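Inorganic pyrophosphatase (Anaplasma phagocytophilum, PDB 3LD3) probably hydrolyses inorganic pyrophosphate to two phosphate ions with the help of magnesium, working as a homohexamer. Local coordinates at residues P111-M116 against S182-I187. Residues are numbered along the deposited sequence; the frame is centred on the assembly and turned at random. Where two conformers were deposited one is given.
Sequences PVGVLM and SAKELI
A183 sets its methyl group against the backbone of strand 111-116. Its CB lies 3.4 Å from the carbonyl oxygen of G113. The same CB packs 3.9 Å from CB of V114. P111 lies on the other flank of this methyl. The small side chain lets the helix come close: the axes of 111-116 and 182-187 approach to 7.1 Å and make an angle of 79°.

V114 splits its two branches over the helix. CG1 sits between the backbone N and the carbonyl carbon (chi1 53°) and reaches the helix backbone, 3.8 Å from N of A183. CG2 turns to L186 and meets its CD1 at 4.2 Å. CE of M116 comes to the same CD1, brought there by a folded side chain. At the other end, CD1 of I187 touches the P111 ring at CG, 3.6 Å away. The aliphatic part of K184 runs past this proline, while its NZ makes a salt bridge with E35.

The side-chain pairs are apolar; the polar atoms they meet belong to the backbone. Backbone hydrogen bonds join V112 and G113 to L128, a classic beta bulge just before V114. OD1 of D179 accepts a hydrogen bond from the backbone N of S182.

The side chains of L186 and M116 lie about 8 and 9 Å from those of D92 and D124, predicted magnesium ligands. A125 of strand 122-131 also touches V114, M116 and L186. Helix 180-195 directly follows strand 172-179 and lies across the sheet over its antiparallel neighbour, strand 106-119. On the opposite face of strand 106-119, L115 meets helix 150-162.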
loop_
_atom_site.group_PDB
_atom_site.type_symbol
_atom_site.label_atom_id
_atom_site.label_comp_id
_atom_site.label_asym_id
_atom_site.label_seq_id
_atom_site.Cartn_x
_atom_site.Cartn_y
_atom_site.Cartn_z
ATOM N N PRO A 111 -12.950 -15.951 -20.815
ATOM C CA PRO A 111 -13.461 -16.927 -19.829
ATOM C C PRO A 111 -12.725 -18.254 -19.892
ATOM O O PRO A 111 -12.473 -18.785 -21.006
ATOM C CB PRO A 111 -14.923 -17.126 -20.243
ATOM C CG PRO A 111 -15.244 -15.950 -21.074
ATOM C CD PRO A 111 -13.989 -15.572 -21.779
ATOM N N VAL A 112 -12.402 -18.805 -18.734
ATOM C CA VAL A 112 -11.720 -20.105 -18.666
ATOM C C VAL A 112 -12.506 -21.168 -17.890
ATOM O O VAL A 112 -12.132 -22.354 -17.914
ATOM C CB VAL A 112 -10.260 -20.023 -18.128
ATOM C CG1 VAL A 112 -9.411 -19.104 -19.031
ATOM C CG2 VAL A 112 -10.183 -19.617 -16.617
ATOM N N GLY A 113 -13.586 -20.774 -17.238
ATOM C CA GLY A 113 -14.392 -21.725 -16.491
ATOM C C GLY A 113 -15.484 -21.010 -15.745
ATOM O O GLY A 113 -15.630 -19.776 -15.809
ATOM N N VAL A 114 -16.277 -21.781 -15.042
ATOM C CA VAL A 114 -17.344 -21.215 -14.247
ATOM C C VAL A 114 -17.588 -22.082 -13.027
ATOM O O VAL A 114 -17.587 -23.312 -13.138
ATOM C CB VAL A 114 -18.602 -21.005 -15.094
ATOM C CG1 VAL A 114 -19.010 -22.287 -15.837
ATOM C CG2 VAL A 114 -19.709 -20.422 -14.261
ATOM N N LEU A 115 -17.752 -21.431 -11.878
ATOM C CA LEU A 115 -18.055 -22.135 -10.653
ATOM C C LEU A 115 -19.546 -22.007 -10.446
ATOM O O LEU A 115 -20.074 -20.903 -10.262
ATOM C CB LEU A 115 -17.292 -21.548 -9.465
ATOM C CG LEU A 115 -17.457 -22.236 -8.124
ATOM C CD1 LEU A 115 -17.070 -23.729 -8.196
ATOM C CD2 LEU A 115 -16.628 -21.460 -7.041
ATOM N N MET A 116 -20.246 -23.139 -10.477
ATOM C CA MET A 116 -21.677 -23.120 -10.220
ATOM C C MET A 116 -21.961 -23.012 -8.725
ATOM O O MET A 116 -21.301 -23.631 -7.893
ATOM C CB MET A 116 -22.358 -24.383 -10.781
ATOM C CG MET A 116 -22.051 -24.694 -12.224
ATOM S SD MET A 116 -22.248 -23.325 -13.387
ATOM C CE MET A 116 -24.007 -22.944 -13.313
ATOM N N SER A 182 -18.418 -24.310 -21.261
ATOM C CA SER A 182 -19.632 -24.127 -20.465
ATOM C C SER A 182 -19.796 -22.675 -20.049
ATOM O O SER A 182 -20.885 -22.130 -20.139
ATOM C CB SER A 182 -19.609 -25.006 -19.220
ATOM O OG SER A 182 -19.616 -26.372 -19.562
ATOM N N ALA A 183 -18.710 -22.059 -19.584
ATOM C CA ALA A 183 -18.730 -20.625 -19.215
ATOM C C ALA A 183 -19.139 -19.758 -20.411
ATOM O O ALA A 183 -19.986 -18.863 -20.290
ATOM C CB ALA A 183 -17.372 -20.209 -18.676
ATOM N N LYS A 184 -18.585 -20.053 -21.590
ATOM C CA LYS A 184 -18.974 -19.305 -22.770
ATOM C C LYS A 184 -20.465 -19.474 -23.116
ATOM O O LYS A 184 -21.108 -18.519 -23.534
ATOM C CB LYS A 184 -18.031 -19.618 -23.968
ATOM C CG LYS A 184 -16.606 -19.148 -23.676
ATOM C CD LYS A 184 -15.595 -19.280 -24.822
ATOM C CE LYS A 184 -15.089 -20.625 -24.963
ATOM N NZ LYS A 184 -14.077 -20.863 -26.084
ATOM N N GLU A 185 -21.032 -20.678 -22.951
ATOM C CA GLU A 185 -22.440 -20.877 -23.275
ATOM C C GLU A 185 -23.336 -20.146 -22.266
ATOM O O GLU A 185 -24.371 -19.590 -22.641
ATOM C CB GLU A 185 -22.769 -22.375 -23.386
ATOM C CG GLU A 185 -24.194 -22.676 -23.804
ATOM C CD GLU A 185 -24.508 -22.355 -25.249
ATOM O OE1 GLU A 185 -23.577 -22.104 -26.060
ATOM O OE2 GLU A 185 -25.717 -22.379 -25.578
ATOM N N LEU A 186 -22.922 -20.123 -21.005
ATOM C CA LEU A 186 -23.634 -19.339 -19.973
ATOM C C LEU A 186 -23.703 -17.849 -20.353
ATOM O O LEU A 186 -24.757 -17.188 -20.237
ATOM C CB LEU A 186 -22.948 -19.523 -18.626
ATOM C CG LEU A 186 -23.530 -18.824 -17.386
ATOM C CD1 LEU A 186 -23.368 -19.676 -16.121
ATOM C CD2 LEU A 186 -22.889 -17.451 -17.204
ATOM N N ILE A 187 -22.562 -17.320 -20.768
ATOM C CA ILE A 187 -22.452 -15.927 -21.231
ATOM C C ILE A 187 -23.336 -15.677 -22.458
ATOM O O ILE A 187 -24.086 -14.700 -22.514
ATOM C CB ILE A 187 -20.972 -15.548 -21.472
ATOM C CG1 ILE A 187 -20.187 -15.581 -20.143
ATOM C CG2 ILE A 187 -20.857 -14.168 -22.153
ATOM C CD1 ILE A 187 -18.705 -15.570 -20.329
#